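Local coordinates for extracellular solute-binding protein family 5 (Brucella melitensis, PDB 4ONY) that probably captures peptides or related solutes in the periplasm and delivers them to an ABC transporter for uptake, at residues N81-D93 with T97-D109. Numbering follows the deposited sequence.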
ATOM      1  N   ASN A  81       5.531  13.891  -4.727  1.00 24.94           N
ATOM      2  CA  ASN A  81       6.700  14.254  -5.507  1.00 24.38           C
ATOM      3  C   ASN A  81       6.996  15.752  -5.415  1.00 25.18           C
ATOM      4  O   ASN A  81       6.562  16.544  -6.244  1.00 27.74           O
ATOM      5  CB  ASN A  81       6.520  13.763  -6.962  1.00 24.38           C
ATOM      6  CG  ASN A  81       6.176  12.266  -7.056  1.00 26.46           C
ATOM      7  OD1 ASN A  81       6.606  11.418  -6.238  1.00 27.51           O
ATOM      8  ND2 ASN A  81       5.391  11.930  -8.046  1.00 27.07           N
ATOM      9  N   MET A  82       7.775  16.156  -4.414  1.00 24.80           N
ATOM     10  CA  MET A  82       8.060  17.568  -4.210  1.00 23.21           C
ATOM     11  C   MET A  82       9.161  18.206  -5.082  1.00 21.64           C
ATOM     12  O   MET A  82       9.112  19.438  -5.363  1.00 20.99           O
ATOM     13  CB  MET A  82       8.341  17.829  -2.747  1.00 24.79           C
ATOM     14  CG  MET A  82       7.088  17.629  -1.878  1.00 26.34           C
ATOM     15  SD  MET A  82       7.298  18.359  -0.260  1.00 31.75           S
ATOM     16  CE  MET A  82       8.479  17.168   0.398  1.00 28.80           C
ATOM     17  N   VAL A  83      10.125  17.404  -5.527  1.00 18.42           N
ATOM     18  CA  VAL A  83      11.210  17.903  -6.369  1.00 17.45           C
ATOM     19  C   VAL A  83      11.107  17.349  -7.794  1.00 16.16           C
ATOM     20  O   VAL A  83      11.050  18.105  -8.756  1.00 15.71           O
ATOM     21  CB  VAL A  83      12.580  17.563  -5.759  1.00 17.73           C
ATOM     22  CG1 VAL A  83      13.715  17.953  -6.691  1.00 17.57           C
ATOM     23  CG2 VAL A  83      12.718  18.285  -4.416  1.00 18.36           C
ATOM     24  N   TYR A  84      11.084  16.030  -7.918  1.00 14.98           N
ATOM     25  CA  TYR A  84      10.966  15.396  -9.197  1.00 15.14           C
ATOM     26  C   TYR A  84       9.507  15.088  -9.504  1.00 15.39           C
ATOM     27  O   TYR A  84       8.824  14.436  -8.704  1.00 15.37           O
ATOM     28  CB  TYR A  84      11.763  14.110  -9.185  1.00 15.11           C
ATOM     29  CG  TYR A  84      13.278  14.347  -9.098  1.00 14.81           C
ATOM     30  CD1 TYR A  84      13.982  14.873 -10.167  1.00 15.06           C
ATOM     31  CD2 TYR A  84      13.988  13.997  -7.950  1.00 14.40           C
ATOM     32  CE1 TYR A  84      15.364  15.103 -10.094  1.00 15.33           C
ATOM     33  CE2 TYR A  84      15.360  14.192  -7.876  1.00 15.02           C
ATOM     34  CZ  TYR A  84      16.040  14.738  -8.945  1.00 15.47           C
ATOM     35  OH  TYR A  84      17.384  14.904  -8.875  1.00 16.48           O
ATOM     36  N   GLN A  85       9.051  15.513 -10.682  1.00 15.20           N
ATOM     37  CA  GLN A  85       7.669  15.326 -11.087  1.00 14.59           C
ATOM     38  C   GLN A  85       7.535  14.303 -12.179  1.00 14.67           C
ATOM     39  O   GLN A  85       8.494  13.941 -12.852  1.00 15.16           O
ATOM     40  CB  GLN A  85       7.098  16.633 -11.574  1.00 14.82           C
ATOM     41  CG  GLN A  85       7.099  17.718 -10.532  1.00 14.54           C
ATOM     42  CD  GLN A  85       6.441  18.993 -11.023  1.00 14.77           C
ATOM     43  OE1 GLN A  85       6.812  19.536 -12.042  1.00 14.65           O
ATOM     44  NE2 GLN A  85       5.448  19.471 -10.265  1.00 14.71           N
ATOM     45  N   THR A  86       6.313  13.835 -12.324  1.00 14.78           N
ATOM     46  CA  THR A  86       5.931  12.879 -13.349  1.00 14.75           C
ATOM     47  C   THR A  86       5.163  13.611 -14.466  1.00 14.48           C
ATOM     48  O   THR A  86       4.802  14.799 -14.326  1.00 14.26           O
ATOM     49  CB  THR A  86       4.997  11.832 -12.750  1.00 14.64           C
ATOM     50  OG1 THR A  86       3.898  12.516 -12.144  1.00 14.95           O
ATOM     51  CG2 THR A  86       5.740  11.037 -11.734  1.00 14.79           C
ATOM     52  N   LEU A  87       4.900  12.901 -15.558  1.00 14.18           N
ATOM     53  CA  LEU A  87       4.166  13.516 -16.643  1.00 14.55           C
ATOM     54  C   LEU A  87       2.752  13.840 -16.215  1.00 14.52           C
ATOM     55  O   LEU A  87       2.184  14.865 -16.610  1.00 14.36           O
ATOM     56  CB  LEU A  87       4.172  12.616 -17.867  1.00 14.93           C
ATOM     57  CG  LEU A  87       5.572  12.568 -18.511  1.00 15.14           C
ATOM     58  CD1 LEU A  87       5.731  11.325 -19.382  1.00 15.63           C
ATOM     59  CD2 LEU A  87       5.836  13.806 -19.375  1.00 15.47           C
ATOM     60  N   MET A  88       2.158  12.945 -15.424  1.00 14.38           N
ATOM     61  CA  MET A  88       0.748  13.120 -14.981  1.00 14.55           C
ATOM     62  C   MET A  88       0.657  12.802 -13.506  1.00 14.49           C
ATOM     63  O   MET A  88       1.492  12.034 -12.981  1.00 13.58           O
ATOM     64  CB  MET A  88      -0.186  12.219 -15.787  1.00 15.31           C
ATOM     65  CG  MET A  88      -0.123  12.492 -17.293  1.00 16.23           C
ATOM     66  SD  MET A  88      -1.348  11.591 -18.255  1.00 17.31           S
ATOM     67  CE  MET A  88      -2.822  12.473 -17.753  1.00 17.27           C
ATOM     68  N   LEU A  89      -0.320  13.408 -12.849  1.00 14.79           N
ATOM     69  CA  LEU A  89      -0.452  13.357 -11.403  1.00 16.04           C
ATOM     70  C   LEU A  89      -1.631  12.498 -10.971  1.00 16.74           C
ATOM     71  O   LEU A  89      -2.767  12.705 -11.419  1.00 16.08           O
ATOM     72  CB  LEU A  89      -0.679  14.770 -10.865  1.00 16.78           C
ATOM     73  CG  LEU A  89      -0.858  14.932  -9.363  1.00 17.78           C
ATOM     74  CD1 LEU A  89       0.392  14.577  -8.590  1.00 18.41           C
ATOM     75  CD2 LEU A  89      -1.287  16.359  -9.064  1.00 18.78           C
ATOM     76  N   ARG A  90      -1.376  11.585 -10.059  1.00 16.41           N
ATOM     77  CA  ARG A  90      -2.414  10.704  -9.572  1.00 18.49           C
ATOM     78  C   ARG A  90      -3.425  11.452  -8.671  1.00 17.22           C
ATOM     79  O   ARG A  90      -3.019  12.119  -7.713  1.00 18.35           O
ATOM     80  CB  ARG A  90      -1.692   9.632  -8.780  1.00 20.07           C
ATOM     81  CG  ARG A  90      -2.573   8.578  -8.194  1.00 22.12           C
ATOM     82  CD  ARG A  90      -2.609   7.425  -9.124  1.00 22.25           C
ATOM     83  NE  ARG A  90      -3.351   6.327  -8.549  1.00 21.98           N
ATOM     84  CZ  ARG A  90      -2.834   5.161  -8.221  1.00 21.95           C
ATOM     85  NH1 ARG A  90      -1.558   4.925  -8.374  1.00 23.30           N
ATOM     86  NH2 ARG A  90      -3.607   4.204  -7.748  1.00 21.79           N
ATOM     87  N   SER A  91      -4.722  11.376  -8.954  1.00 16.37           N
ATOM     88  CA  SER A  91      -5.705  11.836  -7.980  1.00 16.49           C
ATOM     89  C   SER A  91      -5.832  10.836  -6.828  1.00 16.31           C
ATOM     90  O   SER A  91      -6.003   9.643  -7.051  1.00 17.36           O
ATOM     91  CB  SER A  91      -7.097  12.009  -8.572  1.00 16.72           C
ATOM     92  OG  SER A  91      -8.072  12.220  -7.538  1.00 16.60           O
ATOM     93  N   ARG A  92      -5.893  11.331  -5.608  1.00 15.90           N
ATOM     94  CA  ARG A  92      -6.061  10.441  -4.453  1.00 14.84           C
ATOM     95  C   ARG A  92      -7.515  10.260  -4.028  1.00 14.67           C
ATOM     96  O   ARG A  92      -7.783   9.770  -2.938  1.00 13.73           O
ATOM     97  CB  ARG A  92      -5.180  10.942  -3.315  1.00 15.45           C
ATOM     98  CG  ARG A  92      -3.697  10.980  -3.689  1.00 16.06           C
ATOM     99  CD  ARG A  92      -3.170   9.569  -3.979  1.00 17.14           C
ATOM    100  NE  ARG A  92      -1.806   9.563  -4.521  1.00 18.88           N
ATOM    101  CZ  ARG A  92      -1.118   8.481  -4.877  1.00 20.40           C
ATOM    102  NH1 ARG A  92      -1.647   7.267  -4.825  1.00 21.20           N
ATOM    103  NH2 ARG A  92       0.119   8.608  -5.302  1.00 22.05           N
ATOM    104  N   ASP A  93      -8.453  10.661  -4.905  1.00 14.03           N
ATOM    105  CA  ASP A  93      -9.855  10.430  -4.686  1.00 14.53           C
ATOM    106  C   ASP A  93     -10.448   9.436  -5.652  1.00 14.01           C
ATOM    107  O   ASP A  93     -11.665   9.294  -5.685  1.00 15.44           O
ATOM    108  CB  ASP A  93     -10.634  11.751  -4.790  1.00 14.97           C
ATOM    109  CG  ASP A  93     -11.993  11.698  -4.113  1.00 15.20           C
ATOM    110  OD1 ASP A  93     -12.176  11.003  -3.116  1.00 14.98           O
ATOM    111  OD2 ASP A  93     -12.902  12.417  -4.567  1.00 16.09           O
ATOM    112  N   THR A  97      -6.628   7.016 -11.459  1.00 14.40           N
ATOM    113  CA  THR A  97      -6.753   8.035 -12.497  1.00 14.42           C
ATOM    114  C   THR A  97      -5.653   9.094 -12.332  1.00 14.22           C
ATOM    115  O   THR A  97      -5.394   9.569 -11.229  1.00 13.03           O
ATOM    116  CB  THR A  97      -8.102   8.720 -12.443  1.00 14.65           C
ATOM    117  OG1 THR A  97      -9.151   7.741 -12.574  1.00 15.20           O
ATOM    118  CG2 THR A  97      -8.234   9.763 -13.603  1.00 14.98           C
ATOM    119  N   LEU A  98      -5.036   9.436 -13.453  1.00 14.40           N
ATOM    120  CA  LEU A  98      -4.016  10.480 -13.560  1.00 14.78           C
ATOM    121  C   LEU A  98      -4.541  11.700 -14.299  1.00 15.14           C
ATOM    122  O   LEU A  98      -5.300  11.555 -15.266  1.00 15.73           O
ATOM    123  CB  LEU A  98      -2.844   9.927 -14.348  1.00 15.20           C
ATOM    124  CG  LEU A  98      -2.249   8.575 -13.867  1.00 15.38           C
ATOM    125  CD1 LEU A  98      -1.164   8.104 -14.807  1.00 16.10           C
ATOM    126  CD2 LEU A  98      -1.677   8.739 -12.474  1.00 15.21           C
ATOM    127  N   TYR A  99      -4.134  12.895 -13.873  1.00 15.26           N
ATOM    128  CA  TYR A  99      -4.494  14.155 -14.528  1.00 15.30           C
ATOM    129  C   TYR A  99      -3.216  14.889 -14.954  1.00 15.73           C
ATOM    130  O   TYR A  99      -2.094  14.485 -14.583  1.00 14.77           O
ATOM    131  CB  TYR A  99      -5.363  15.036 -13.602  1.00 15.41           C
ATOM    132  CG  TYR A  99      -6.720  14.434 -13.349  1.00 14.60           C
ATOM    133  CD1 TYR A  99      -7.748  14.635 -14.237  1.00 14.68           C
ATOM    134  CD2 TYR A  99      -6.951  13.588 -12.236  1.00 13.71           C
ATOM    135  CE1 TYR A  99      -8.994  14.024 -14.075  1.00 14.51           C
ATOM    136  CE2 TYR A  99      -8.168  12.995 -12.051  1.00 13.90           C
ATOM    137  CZ  TYR A  99      -9.198  13.190 -12.995  1.00 14.37           C
ATOM    138  OH  TYR A  99     -10.454  12.591 -12.860  1.00 14.86           O
ATOM    139  N   SER A 100      -3.384  15.944 -15.749  1.00 15.53           N
ATOM    140  CA  SER A 100      -2.266  16.689 -16.337  1.00 16.52           C
ATOM    141  C   SER A 100      -1.277  17.238 -15.285  1.00 16.39           C
ATOM    142  O   SER A 100      -1.672  17.672 -14.206  1.00 16.28           O
ATOM    143  CB  SER A 100      -2.789  17.825 -17.207  1.00 17.22           C
ATOM    144  OG  SER A 100      -3.554  17.284 -18.283  1.00 17.90           O
ATOM    145  N   LEU A 101       0.012  17.116 -15.560  1.00 15.68           N
ATOM    146  CA  LEU A 101       1.051  17.816 -14.741  1.00 15.57           C
ATOM    147  C   LEU A 101       2.093  18.312 -15.749  1.00 15.78           C
ATOM    148  O   LEU A 101       1.764  19.208 -16.552  1.00 16.35           O
ATOM    149  CB  LEU A 101       1.612  16.918 -13.655  1.00 14.67           C
ATOM    150  CG  LEU A 101       2.547  17.574 -12.636  1.00 14.64           C
ATOM    151  CD1 LEU A 101       1.798  18.655 -11.876  1.00 14.46           C
ATOM    152  CD2 LEU A 101       3.156  16.523 -11.680  1.00 14.03           C
ATOM    153  N   LEU A 102       3.266  17.676 -15.839  1.00 15.22           N
ATOM    154  CA  LEU A 102       4.230  18.139 -16.861  1.00 15.82           C
ATOM    155  C   LEU A 102       3.663  17.981 -18.278  1.00 15.97           C
ATOM    156  O   LEU A 102       3.912  18.834 -19.150  1.00 16.07           O
ATOM    157  CB  LEU A 102       5.591  17.439 -16.732  1.00 15.82           C
ATOM    158  CG  LEU A 102       6.489  17.890 -15.575  1.00 15.89           C
ATOM    159  CD1 LEU A 102       7.673  16.964 -15.413  1.00 15.84           C
ATOM    160  CD2 LEU A 102       7.005  19.302 -15.789  1.00 16.94           C
ATOM    161  N   ALA A 103       2.936  16.888 -18.495  1.00 15.76           N
ATOM    162  CA  ALA A 103       2.190  16.708 -19.725  1.00 17.28           C
ATOM    163  C   ALA A 103       0.840  17.426 -19.618  1.00 17.89           C
ATOM    164  O   ALA A 103       0.038  17.128 -18.738  1.00 17.35           O
ATOM    165  CB  ALA A 103       1.988  15.232 -20.000  1.00 17.81           C
ATOM    166  N   GLU A 104       0.626  18.404 -20.482  1.00 18.78           N
ATOM    167  CA  GLU A 104      -0.631  19.144 -20.493  1.00 20.35           C
ATOM    168  C   GLU A 104      -1.733  18.302 -21.133  1.00 20.56           C
ATOM    169  O   GLU A 104      -2.881  18.399 -20.738  1.00 20.66           O
ATOM    170  CB  GLU A 104      -0.477  20.458 -21.263  1.00 21.87           C
ATOM    171  CG  GLU A 104      -1.679  21.388 -21.151  1.00 23.34           C
ATOM    172  CD  GLU A 104      -1.450  22.749 -21.821  1.00 25.73           C
ATOM    173  OE1 GLU A 104      -0.442  22.945 -22.526  1.00 25.75           O
ATOM    174  OE2 GLU A 104      -2.282  23.632 -21.614  1.00 30.12           O
ATOM    175  N   LYS A 105      -1.370  17.505 -22.131  1.00 21.63           N
ATOM    176  CA  LYS A 105      -2.288  16.677 -22.873  1.00 23.29           C
ATOM    177  C   LYS A 105      -1.720  15.284 -23.087  1.00 21.07           C
ATOM    178  O   LYS A 105      -0.530  15.096 -23.137  1.00 20.77           O
ATOM    179  CB  LYS A 105      -2.582  17.299 -24.243  1.00 27.43           C
ATOM    180  CG  LYS A 105      -3.246  18.660 -24.191  1.00 32.84           C
ATOM    181  CD  LYS A 105      -4.721  18.501 -23.817  1.00 39.15           C
ATOM    182  CE  LYS A 105      -5.242  19.529 -22.796  1.00 42.73           C
ATOM    183  NZ  LYS A 105      -5.622  20.808 -23.475  1.00 42.27           N
ATOM    184  N   VAL A 106      -2.613  14.333 -23.217  1.00 19.91           N
ATOM    185  CA  VAL A 106      -2.295  12.957 -23.444  1.00 19.91           C
ATOM    186  C   VAL A 106      -3.206  12.414 -24.523  1.00 20.86           C
ATOM    187  O   VAL A 106      -4.388  12.753 -24.579  1.00 21.21           O
ATOM    188  CB  VAL A 106      -2.411  12.127 -22.151  1.00 19.38           C
ATOM    189  CG1 VAL A 106      -3.835  12.045 -21.625  1.00 19.33           C
ATOM    190  CG2 VAL A 106      -1.883  10.732 -22.373  1.00 19.77           C
ATOM    191  N   ALA A 107      -2.643  11.623 -25.419  1.00 21.31           N
ATOM    192  CA  ALA A 107      -3.425  10.817 -26.366  1.00 22.91           C
ATOM    193  C   ALA A 107      -2.930   9.384 -26.275  1.00 23.50           C
ATOM    194  O   ALA A 107      -1.765   9.134 -25.943  1.00 23.04           O
ATOM    195  CB  ALA A 107      -3.272  11.360 -27.779  1.00 23.60           C
ATOM    196  N   ILE A 108      -3.823   8.429 -26.488  1.00 24.91           N
ATOM    197  CA  ILE A 108      -3.477   7.034 -26.255  1.00 24.95           C
ATOM    198  C   ILE A 108      -4.260   6.099 -27.184  1.00 26.45           C
ATOM    199  O   ILE A 108      -5.409   6.358 -27.499  1.00 27.11           O
ATOM    200  CB  ILE A 108      -3.694   6.642 -24.777  1.00 24.67           C
ATOM    201  CG1 ILE A 108      -3.064   5.272 -24.482  1.00 24.42           C
ATOM    202  CG2 ILE A 108      -5.172   6.635 -24.401  1.00 24.47           C
ATOM    203  CD1 ILE A 108      -2.980   4.953 -23.000  1.00 23.53           C
ATOM    204  N   ASP A 109      -3.615   5.031 -27.614  1.00 26.07           N
ATOM    205  CA  ASP A 109      -4.223   3.960 -28.402  1.00 27.64           C
ATOM    206  C   ASP A 109      -5.295   3.236 -27.582  1.00 27.27           C
ATOM    207  O   ASP A 109      -5.037   2.860 -26.447  1.00 26.44           O
ATOM    208  CB  ASP A 109      -3.094   2.981 -28.767  1.00 28.69           C
ATOM    209  CG  ASP A 109      -3.550   1.861 -29.668  1.00 30.32           C
ATOM    210  OD1 ASP A 109      -4.284   2.119 -30.641  1.00 34.09           O
ATOM    211  OD2 ASP A 109      -3.240   0.696 -29.360  1.00 30.82           O
TER
HETATM  212  O   HOH W   1      -5.991   7.482  -8.456  1.00 13.55           O
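Met88 and Leu98 press their CB atoms together on a short antiparallel beta hairpin, strand 88-90 against strand 97-100, a worked example of how a ladder of backbone bonds sets the spacing that side chains then fill. Leu89 and Tyr99 form the hydrogen-bonded pair, with Leu89 N to Tyr99 O at 2.7 Å. Bent at chi3 (71°), the Met88 chain curls back over the partner strand: CE settles 3.6 Å from Leu98 O and 4.0 Å from Val106 CG1; the same side chain also touches Ala186 of helix 181-187 and Leu19 of strand 18-20. Leu98 CD2 fits against the backbone and aliphatic stem of Arg90, 3.6 Å from Arg90 CA. Beyond the ladder, Leu101 CD2 and Leu102 CD1 meet Gln85 CB from two adjoining sides, each leucine side chain crossing the glutamine at about a right angle; the buried amide bonds Ser213, Tyr235 and Trp236. Leu87 O takes a good bond from Ala103 N and a weak one from Leu101 N. Near the turn, Ser91 CB meets the Tyr99 ring at its edge, while Tyr99 OH bonds Glu94. Arg90 NH2 bonds Pro95 O, and one water accepts from Arg90 NE and Thr97 N and donates to Ser91 O at 2.6 Å.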